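Side-chain contacts in carbonic anhydrase (Porphyridium purpureum, PDB 1DDZ), which probably catalyses the zinc-dependent, reversible hydration of carbon dioxide to hydrogencarbonate and a proton, as a beta-class carbonic anhydrase: residues E91-R96 and Q114-Y119; S108-L113 and L399-N404. All blocks are in the same frame, centred on the assembly; numbering follows the deposited sequence.

Contact 1: residues E91-R96 and Q114-Y119; sequences EVFVHR and QYAVQY
F93 carries the strand's side of this contact, its ring reaching Y115 and A116 of the helix. CG lies anti to the backbone N, beside the carbonyl carbon (chi1 -161°), which sends the far end of the ring to the helix: F93 CZ lies 3.3 Å from Y115 CD2 and F93 CZ is 3.6 Å from Y115 CE2. The two ring planes differ by only 22°, yet the centroids are 5.5 Å apart, so the rings are slid past each other with hardly any overlap, although the two side chains as a whole run nearly perpendicular. At its nearer rim F93 CD2 rests 3.9 Å from the methyl CB of A116; the CA atoms of F93 and A116 are 7.3 Å apart, a spacing consistent with a small residue at that place. Y115 is backed in turn by its own helix, since Y119 CB sits 3.7 Å above one face of the Y115 ring, displaced toward the rim. F93 additionally touches D330, a ligand of the second zinc. Shortening F93 to an alanine would probably leave Y115 CD2 and A116 CB without their aromatic partner and open a gap between strand and helix. Further along the strand, V94 packs on A81 of helix 81-84, and H95 packs on S108, F109 and V112. The arrangement belongs to a beta-alpha-beta crossover of the carbonic anhydrase fold, in which helix 107-119 links parallel strands 92-97 and 124-130 and also covers 69-74, where A116 meets L70.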
ATOM      1  N   GLU A  91      16.226   5.962 -21.920  1.00 13.10           N
ATOM      2  CA  GLU A  91      16.558   7.299 -21.464  1.00 18.24           C
ATOM      3  C   GLU A  91      15.453   7.864 -20.573  1.00 18.60           C
ATOM      4  O   GLU A  91      15.585   8.939 -19.993  1.00 22.13           O
ATOM      5  CB  GLU A  91      16.899   8.223 -22.617  1.00 15.67           C
ATOM      6  CG  GLU A  91      18.251   8.866 -22.416  1.00 25.26           C
ATOM      7  CD  GLU A  91      19.139   8.735 -23.627  1.00 26.36           C
ATOM      8  OE1 GLU A  91      19.362   9.762 -24.285  1.00 29.26           O
ATOM      9  OE2 GLU A  91      19.612   7.618 -23.919  1.00 31.47           O
ATOM     10  N   VAL A  92      14.382   7.097 -20.419  1.00 17.42           N
ATOM     11  CA  VAL A  92      13.279   7.487 -19.561  1.00 14.34           C
ATOM     12  C   VAL A  92      12.986   6.348 -18.590  1.00 13.69           C
ATOM     13  O   VAL A  92      12.766   5.234 -19.013  1.00 15.41           O
ATOM     14  CB  VAL A  92      12.010   7.765 -20.366  1.00 11.35           C
ATOM     15  CG1 VAL A  92      10.905   8.285 -19.435  1.00 14.56           C
ATOM     16  CG2 VAL A  92      12.300   8.791 -21.452  1.00 15.13           C
ATOM     17  N   PHE A  93      13.015   6.645 -17.292  1.00 12.52           N
ATOM     18  CA  PHE A  93      12.721   5.672 -16.231  1.00 12.38           C
ATOM     19  C   PHE A  93      11.186   5.656 -16.113  1.00 14.52           C
ATOM     20  O   PHE A  93      10.583   6.664 -15.758  1.00 12.79           O
ATOM     21  CB  PHE A  93      13.344   6.164 -14.937  1.00 14.03           C
ATOM     22  CG  PHE A  93      13.520   5.106 -13.906  1.00 14.92           C
ATOM     23  CD1 PHE A  93      14.357   4.023 -14.141  1.00  9.93           C
ATOM     24  CD2 PHE A  93      12.875   5.207 -12.672  1.00 15.53           C
ATOM     25  CE1 PHE A  93      14.543   3.067 -13.163  1.00 13.70           C
ATOM     26  CE2 PHE A  93      13.065   4.247 -11.693  1.00 14.02           C
ATOM     27  CZ  PHE A  93      13.896   3.182 -11.938  1.00 13.66           C
ATOM     28  N   VAL A  94      10.565   4.510 -16.364  1.00 14.86           N
ATOM     29  CA  VAL A  94       9.109   4.414 -16.394  1.00 14.22           C
ATOM     30  C   VAL A  94       8.395   3.638 -15.300  1.00 16.01           C
ATOM     31  O   VAL A  94       8.810   2.545 -14.916  1.00 15.66           O
ATOM     32  CB  VAL A  94       8.641   3.808 -17.747  1.00 12.40           C
ATOM     33  CG1 VAL A  94       7.146   3.782 -17.829  1.00 13.74           C
ATOM     34  CG2 VAL A  94       9.209   4.585 -18.924  1.00 14.20           C
ATOM     35  N   HIS A  95       7.306   4.223 -14.807  1.00 14.57           N
ATOM     36  CA  HIS A  95       6.453   3.577 -13.814  1.00 13.31           C
ATOM     37  C   HIS A  95       5.074   3.621 -14.473  1.00 14.44           C
ATOM     38  O   HIS A  95       4.708   4.632 -15.084  1.00 12.31           O
ATOM     39  CB  HIS A  95       6.434   4.356 -12.497  1.00 11.77           C
ATOM     40  CG  HIS A  95       5.541   3.765 -11.444  1.00 12.78           C
ATOM     41  ND1 HIS A  95       5.495   2.413 -11.172  1.00 14.96           N
ATOM     42  CD2 HIS A  95       4.697   4.351 -10.557  1.00 13.91           C
ATOM     43  CE1 HIS A  95       4.672   2.195 -10.160  1.00 11.45           C
ATOM     44  NE2 HIS A  95       4.176   3.355  -9.769  1.00  8.87           N
ATOM     45  N   ARG A  96       4.366   2.498 -14.458  1.00 12.87           N
ATOM     46  CA  ARG A  96       3.029   2.442 -15.037  1.00 12.01           C
ATOM     47  C   ARG A  96       2.088   1.707 -14.124  1.00 10.53           C
ATOM     48  O   ARG A  96       2.430   0.651 -13.576  1.00  8.16           O
ATOM     49  CB  ARG A  96       3.022   1.762 -16.397  1.00  9.50           C
ATOM     50  CG  ARG A  96       3.744   2.533 -17.431  1.00  8.53           C
ATOM     51  CD  ARG A  96       3.467   1.984 -18.777  1.00  9.30           C
ATOM     52  NE  ARG A  96       4.220   2.723 -19.780  1.00 17.61           N
ATOM     53  CZ  ARG A  96       3.916   3.937 -20.231  1.00 17.93           C
ATOM     54  NH1 ARG A  96       2.845   4.573 -19.782  1.00 21.82           N
ATOM     55  NH2 ARG A  96       4.726   4.538 -21.092  1.00 14.47           N
ATOM     56  N   GLN A 114      11.739   7.458  -5.242  1.00  9.28           N
ATOM     57  CA  GLN A 114      12.948   7.573  -4.473  1.00  8.86           C
ATOM     58  C   GLN A 114      14.157   7.024  -5.232  1.00 13.77           C
ATOM     59  O   GLN A 114      15.231   7.619  -5.197  1.00 14.28           O
ATOM     60  CB  GLN A 114      12.801   6.909  -3.114  1.00  7.00           C
ATOM     61  CG  GLN A 114      13.990   7.243  -2.210  1.00  8.63           C
ATOM     62  CD  GLN A 114      13.761   6.877  -0.770  1.00 12.75           C
ATOM     63  OE1 GLN A 114      13.427   5.743  -0.454  1.00 19.18           O
ATOM     64  NE2 GLN A 114      13.952   7.837   0.121  1.00 18.04           N
ATOM     65  N   TYR A 115      13.978   5.916  -5.940  1.00 13.50           N
ATOM     66  CA  TYR A 115      15.072   5.340  -6.716  1.00 13.81           C
ATOM     67  C   TYR A 115      15.473   6.358  -7.793  1.00 16.71           C
ATOM     68  O   TYR A 115      16.646   6.714  -7.908  1.00 16.21           O
ATOM     69  CB  TYR A 115      14.639   4.017  -7.365  1.00 11.10           C
ATOM     70  CG  TYR A 115      15.761   3.278  -8.047  1.00 11.40           C
ATOM     71  CD1 TYR A 115      16.630   2.464  -7.314  1.00 11.41           C
ATOM     72  CD2 TYR A 115      15.948   3.374  -9.424  1.00 11.08           C
ATOM     73  CE1 TYR A 115      17.664   1.756  -7.937  1.00 17.09           C
ATOM     74  CE2 TYR A 115      16.977   2.676 -10.066  1.00 15.31           C
ATOM     75  CZ  TYR A 115      17.836   1.864  -9.316  1.00 19.90           C
ATOM     76  OH  TYR A 115      18.857   1.164  -9.932  1.00 18.79           O
ATOM     77  N   ALA A 116      14.495   6.861  -8.541  1.00 15.26           N
ATOM     78  CA  ALA A 116      14.741   7.847  -9.592  1.00 13.87           C
ATOM     79  C   ALA A 116      15.431   9.105  -9.055  1.00 17.27           C
ATOM     80  O   ALA A 116      16.396   9.597  -9.646  1.00 15.91           O
ATOM     81  CB  ALA A 116      13.416   8.236 -10.282  1.00 13.84           C
ATOM     82  N   VAL A 117      14.958   9.614  -7.923  1.00 19.66           N
ATOM     83  CA  VAL A 117      15.520  10.831  -7.332  1.00 17.60           C
ATOM     84  C   VAL A 117      16.849  10.665  -6.581  1.00 18.80           C
ATOM     85  O   VAL A 117      17.780  11.436  -6.798  1.00 19.94           O
ATOM     86  CB  VAL A 117      14.467  11.532  -6.422  1.00 17.50           C
ATOM     87  CG1 VAL A 117      15.073  12.765  -5.737  1.00 11.64           C
ATOM     88  CG2 VAL A 117      13.227  11.926  -7.264  1.00 14.46           C
ATOM     89  N   GLN A 118      16.933   9.691  -5.687  1.00 20.33           N
ATOM     90  CA  GLN A 118      18.155   9.478  -4.921  1.00 22.04           C
ATOM     91  C   GLN A 118      19.181   8.594  -5.618  1.00 23.05           C
ATOM     92  O   GLN A 118      20.364   8.882  -5.571  1.00 23.58           O
ATOM     93  CB  GLN A 118      17.861   8.899  -3.530  1.00 21.67           C
ATOM     94  CG  GLN A 118      17.594   9.913  -2.410  1.00 26.99           C
ATOM     95  CD  GLN A 118      16.108  10.041  -2.114  1.00 34.06           C
ATOM     96  OE1 GLN A 118      15.283   9.881  -3.010  1.00 43.59           O
ATOM     97  NE2 GLN A 118      15.755  10.266  -0.856  1.00 29.92           N
ATOM     98  N   TYR A 119      18.759   7.479  -6.200  1.00 22.51           N
ATOM     99  CA  TYR A 119      19.721   6.619  -6.866  1.00 21.62           C
ATOM    100  C   TYR A 119      20.128   7.209  -8.222  1.00 23.05           C
ATOM    101  O   TYR A 119      21.290   7.498  -8.455  1.00 27.36           O
ATOM    102  CB  TYR A 119      19.159   5.205  -7.060  1.00 20.82           C
ATOM    103  CG  TYR A 119      19.266   4.262  -5.860  1.00 23.06           C
ATOM    104  CD1 TYR A 119      18.332   4.291  -4.822  1.00 25.13           C
ATOM    105  CD2 TYR A 119      20.312   3.335  -5.765  1.00 24.45           C
ATOM    106  CE1 TYR A 119      18.440   3.418  -3.708  1.00 20.48           C
ATOM    107  CE2 TYR A 119      20.435   2.446  -4.641  1.00 23.38           C
ATOM    108  CZ  TYR A 119      19.489   2.505  -3.609  1.00 22.16           C
ATOM    109  OH  TYR A 119      19.566   1.777  -2.417  1.00 19.57           O
TER

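Contact 2: residues S108-L113 and L399-N404; sequences SFLSVL and LGLIDN
L110 overlaps the side chain of L401, methyl against methyl: L110 CD1 and L401 CD2 are 3.4 Å apart, closer than carbons usually come. The same branch of L401 also lies alongside the root of its partner, with L401 CD2 3.8 Å from L110 CB. Both leucines hold CG trans to the carbonyl carbon, and the two chains meet at a slant. One residue further along the helix the backbones themselves come together, the CA atoms of S111 and I402 being only 4.1 Å apart. I402 extends past this point with CG1 anti to its backbone N (chi1 -178°), which carries I402 CD1 to 3.3 Å from S111 O and 3.8 Å from S111 CB. The side chain of S111 meets the partner through CB, while its OG is hydrogen-bonded to I107 O in its own helix. The shape of 399-404 is held in part from within: L399 N donates to the anti lone pair of D403 OD2 (2.6 Å, 137°), and N404 ND2 donates to G400 O. D403 OD2 also bonds S397 OG, and N404 ND2 bonds S449 OG of the second subunit, whose N150 packs on L110 and whose L147 packs on L401. The two segments come from different carbonic anhydrase ranges of one chain, 69-221 and 323-475, so this seam is consistent with an interface inside one chain that corresponds to the dimer interface of single-domain beta-class enzymes.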
ATOM      1  N   SER A 108       4.669   1.281  -4.143  1.00 11.19           N
ATOM      2  CA  SER A 108       5.181   0.942  -5.471  1.00  9.30           C
ATOM      3  C   SER A 108       5.557   2.237  -6.187  1.00 12.38           C
ATOM      4  O   SER A 108       6.551   2.298  -6.922  1.00 14.06           O
ATOM      5  CB  SER A 108       4.158   0.157  -6.293  1.00  7.20           C
ATOM      6  OG  SER A 108       4.568   0.073  -7.653  1.00  8.43           O
ATOM      7  N   PHE A 109       4.763   3.278  -5.953  1.00  9.71           N
ATOM      8  CA  PHE A 109       5.003   4.587  -6.540  1.00  8.98           C
ATOM      9  C   PHE A 109       6.172   5.267  -5.813  1.00  8.14           C
ATOM     10  O   PHE A 109       7.117   5.733  -6.454  1.00  9.62           O
ATOM     11  CB  PHE A 109       3.694   5.419  -6.490  1.00 12.30           C
ATOM     12  CG  PHE A 109       3.904   6.903  -6.405  1.00 11.51           C
ATOM     13  CD1 PHE A 109       4.576   7.593  -7.419  1.00 10.05           C
ATOM     14  CD2 PHE A 109       3.492   7.600  -5.278  1.00  8.96           C
ATOM     15  CE1 PHE A 109       4.842   8.957  -7.300  1.00  7.98           C
ATOM     16  CE2 PHE A 109       3.751   8.960  -5.149  1.00  7.00           C
ATOM     17  CZ  PHE A 109       4.429   9.638  -6.155  1.00 11.00           C
ATOM     18  N   LEU A 110       6.120   5.295  -4.484  1.00  7.00           N
ATOM     19  CA  LEU A 110       7.147   5.909  -3.670  1.00  7.03           C
ATOM     20  C   LEU A 110       8.567   5.313  -3.871  1.00 11.94           C
ATOM     21  O   LEU A 110       9.557   6.054  -3.888  1.00 13.60           O
ATOM     22  CB  LEU A 110       6.744   5.831  -2.201  1.00  8.48           C
ATOM     23  CG  LEU A 110       5.500   6.596  -1.744  1.00  9.35           C
ATOM     24  CD1 LEU A 110       5.173   6.271  -0.294  1.00  7.00           C
ATOM     25  CD2 LEU A 110       5.754   8.061  -1.915  1.00  7.00           C
ATOM     26  N   SER A 111       8.678   3.992  -3.998  1.00 12.05           N
ATOM     27  CA  SER A 111       9.982   3.352  -4.216  1.00 10.51           C
ATOM     28  C   SER A 111      10.569   3.663  -5.621  1.00  7.72           C
ATOM     29  O   SER A 111      11.780   3.873  -5.743  1.00  9.73           O
ATOM     30  CB  SER A 111       9.930   1.848  -3.885  1.00  7.00           C
ATOM     31  OG  SER A 111       9.045   1.127  -4.729  1.00 21.71           O
ATOM     32  N   VAL A 112       9.730   3.767  -6.657  1.00  7.00           N
ATOM     33  CA  VAL A 112      10.218   4.139  -7.987  1.00 10.39           C
ATOM     34  C   VAL A 112      10.692   5.614  -7.962  1.00 13.46           C
ATOM     35  O   VAL A 112      11.747   5.972  -8.510  1.00 13.43           O
ATOM     36  CB  VAL A 112       9.142   3.957  -9.075  1.00 12.50           C
ATOM     37  CG1 VAL A 112       9.555   4.687 -10.355  1.00 19.75           C
ATOM     38  CG2 VAL A 112       8.989   2.505  -9.408  1.00 16.85           C
ATOM     39  N   LEU A 113       9.910   6.468  -7.304  1.00 16.08           N
ATOM     40  CA  LEU A 113      10.238   7.892  -7.137  1.00 13.69           C
ATOM     41  C   LEU A 113      11.596   8.079  -6.413  1.00 11.50           C
ATOM     42  O   LEU A 113      12.460   8.806  -6.884  1.00 11.92           O
ATOM     43  CB  LEU A 113       9.155   8.578  -6.286  1.00 11.43           C
ATOM     44  CG  LEU A 113       8.670  10.009  -6.574  1.00 11.47           C
ATOM     45  CD1 LEU A 113       8.184  10.670  -5.254  1.00  9.80           C
ATOM     46  CD2 LEU A 113       9.709  10.846  -7.259  1.00  7.00           C
ATOM     47  N   LEU A 399      17.453   4.076   2.510  1.00 21.01           N
ATOM     48  CA  LEU A 399      16.336   4.897   2.076  1.00 19.48           C
ATOM     49  C   LEU A 399      14.999   4.244   2.432  1.00 21.06           C
ATOM     50  O   LEU A 399      14.658   3.157   1.938  1.00 22.72           O
ATOM     51  CB  LEU A 399      16.435   5.184   0.574  1.00 18.12           C
ATOM     52  CG  LEU A 399      17.763   5.838   0.177  1.00 20.71           C
ATOM     53  CD1 LEU A 399      17.872   6.079  -1.331  1.00 19.08           C
ATOM     54  CD2 LEU A 399      17.932   7.118   0.967  1.00 15.43           C
ATOM     55  N   GLY A 400      14.232   4.963   3.249  1.00 21.87           N
ATOM     56  CA  GLY A 400      12.950   4.505   3.754  1.00 15.88           C
ATOM     57  C   GLY A 400      11.954   3.873   2.815  1.00 14.45           C
ATOM     58  O   GLY A 400      11.247   2.946   3.206  1.00 16.92           O
ATOM     59  N   LEU A 401      11.874   4.341   1.581  1.00 13.23           N
ATOM     60  CA  LEU A 401      10.898   3.755   0.685  1.00 16.11           C
ATOM     61  C   LEU A 401      11.472   2.725  -0.275  1.00 15.91           C
ATOM     62  O   LEU A 401      10.986   1.597  -0.336  1.00 19.03           O
ATOM     63  CB  LEU A 401      10.112   4.862  -0.033  1.00 11.27           C
ATOM     64  CG  LEU A 401       9.539   5.740   1.091  1.00 16.66           C
ATOM     65  CD1 LEU A 401       9.819   7.189   0.864  1.00 15.40           C
ATOM     66  CD2 LEU A 401       8.089   5.484   1.333  1.00 15.68           C
ATOM     67  N   ILE A 402      12.541   3.082  -0.976  1.00 14.07           N
ATOM     68  CA  ILE A 402      13.121   2.170  -1.932  1.00 12.34           C
ATOM     69  C   ILE A 402      13.792   0.972  -1.275  1.00 12.94           C
ATOM     70  O   ILE A 402      13.557  -0.163  -1.687  1.00 16.19           O
ATOM     71  CB  ILE A 402      14.084   2.894  -2.901  1.00 12.51           C
ATOM     72  CG1 ILE A 402      14.633   1.910  -3.926  1.00  7.89           C
ATOM     73  CG2 ILE A 402      15.227   3.573  -2.155  1.00  8.30           C
ATOM     74  CD1 ILE A 402      13.615   1.333  -4.817  1.00  7.00           C
ATOM     75  N   ASP A 403      14.495   1.183  -0.168  1.00 13.79           N
ATOM     76  CA  ASP A 403      15.189   0.060   0.449  1.00 17.53           C
ATOM     77  C   ASP A 403      14.343  -0.941   1.222  1.00 19.96           C
ATOM     78  O   ASP A 403      14.735  -2.093   1.368  1.00 17.43           O
ATOM     79  CB  ASP A 403      16.451   0.526   1.176  1.00 18.50           C
ATOM     80  CG  ASP A 403      17.413   1.279   0.229  1.00 22.52           C
ATOM     81  OD1 ASP A 403      17.667   0.812  -0.907  1.00 19.90           O
ATOM     82  OD2 ASP A 403      17.888   2.372   0.593  1.00 23.18           O
ATOM     83  N   ASN A 404      13.145  -0.539   1.656  1.00 15.17           N
ATOM     84  CA  ASN A 404      12.240  -1.493   2.316  1.00 14.56           C
ATOM     85  C   ASN A 404      11.513  -2.297   1.233  1.00  9.70           C
ATOM     86  O   ASN A 404      11.294  -3.506   1.351  1.00 12.22           O
ATOM     87  CB  ASN A 404      11.305  -0.786   3.286  1.00 15.74           C
ATOM     88  CG  ASN A 404      12.035  -0.345   4.523  1.00 15.17           C
ATOM     89  OD1 ASN A 404      12.783  -1.123   5.111  1.00 23.57           O
ATOM     90  ND2 ASN A 404      11.919   0.940   4.872  1.00 22.12           N
TER

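How the contacts relate
Helix 107-119 is common to both contacts, whose centres are 10 Å apart: contact 1 sets its later turns against strand 92-97, and contact 2 sets earlier turns against 399-404. Polar bridges tie the two together. Q114 OE1 lies 2.9 Å from I402 N, a probable hydrogen bond, and also accepts from L401 N, while Y119 OH and D403 OD1, 2.6 Å apart, make another probable hydrogen bond. Relative to the zinc site of C328, D330, H384 and C387, contact 1 is the nearer, the side chain of F93 lying about 6 Å from a zinc ion against about 10 Å for I402. Residues of range 69-221 thus border the metal site of range 323-475.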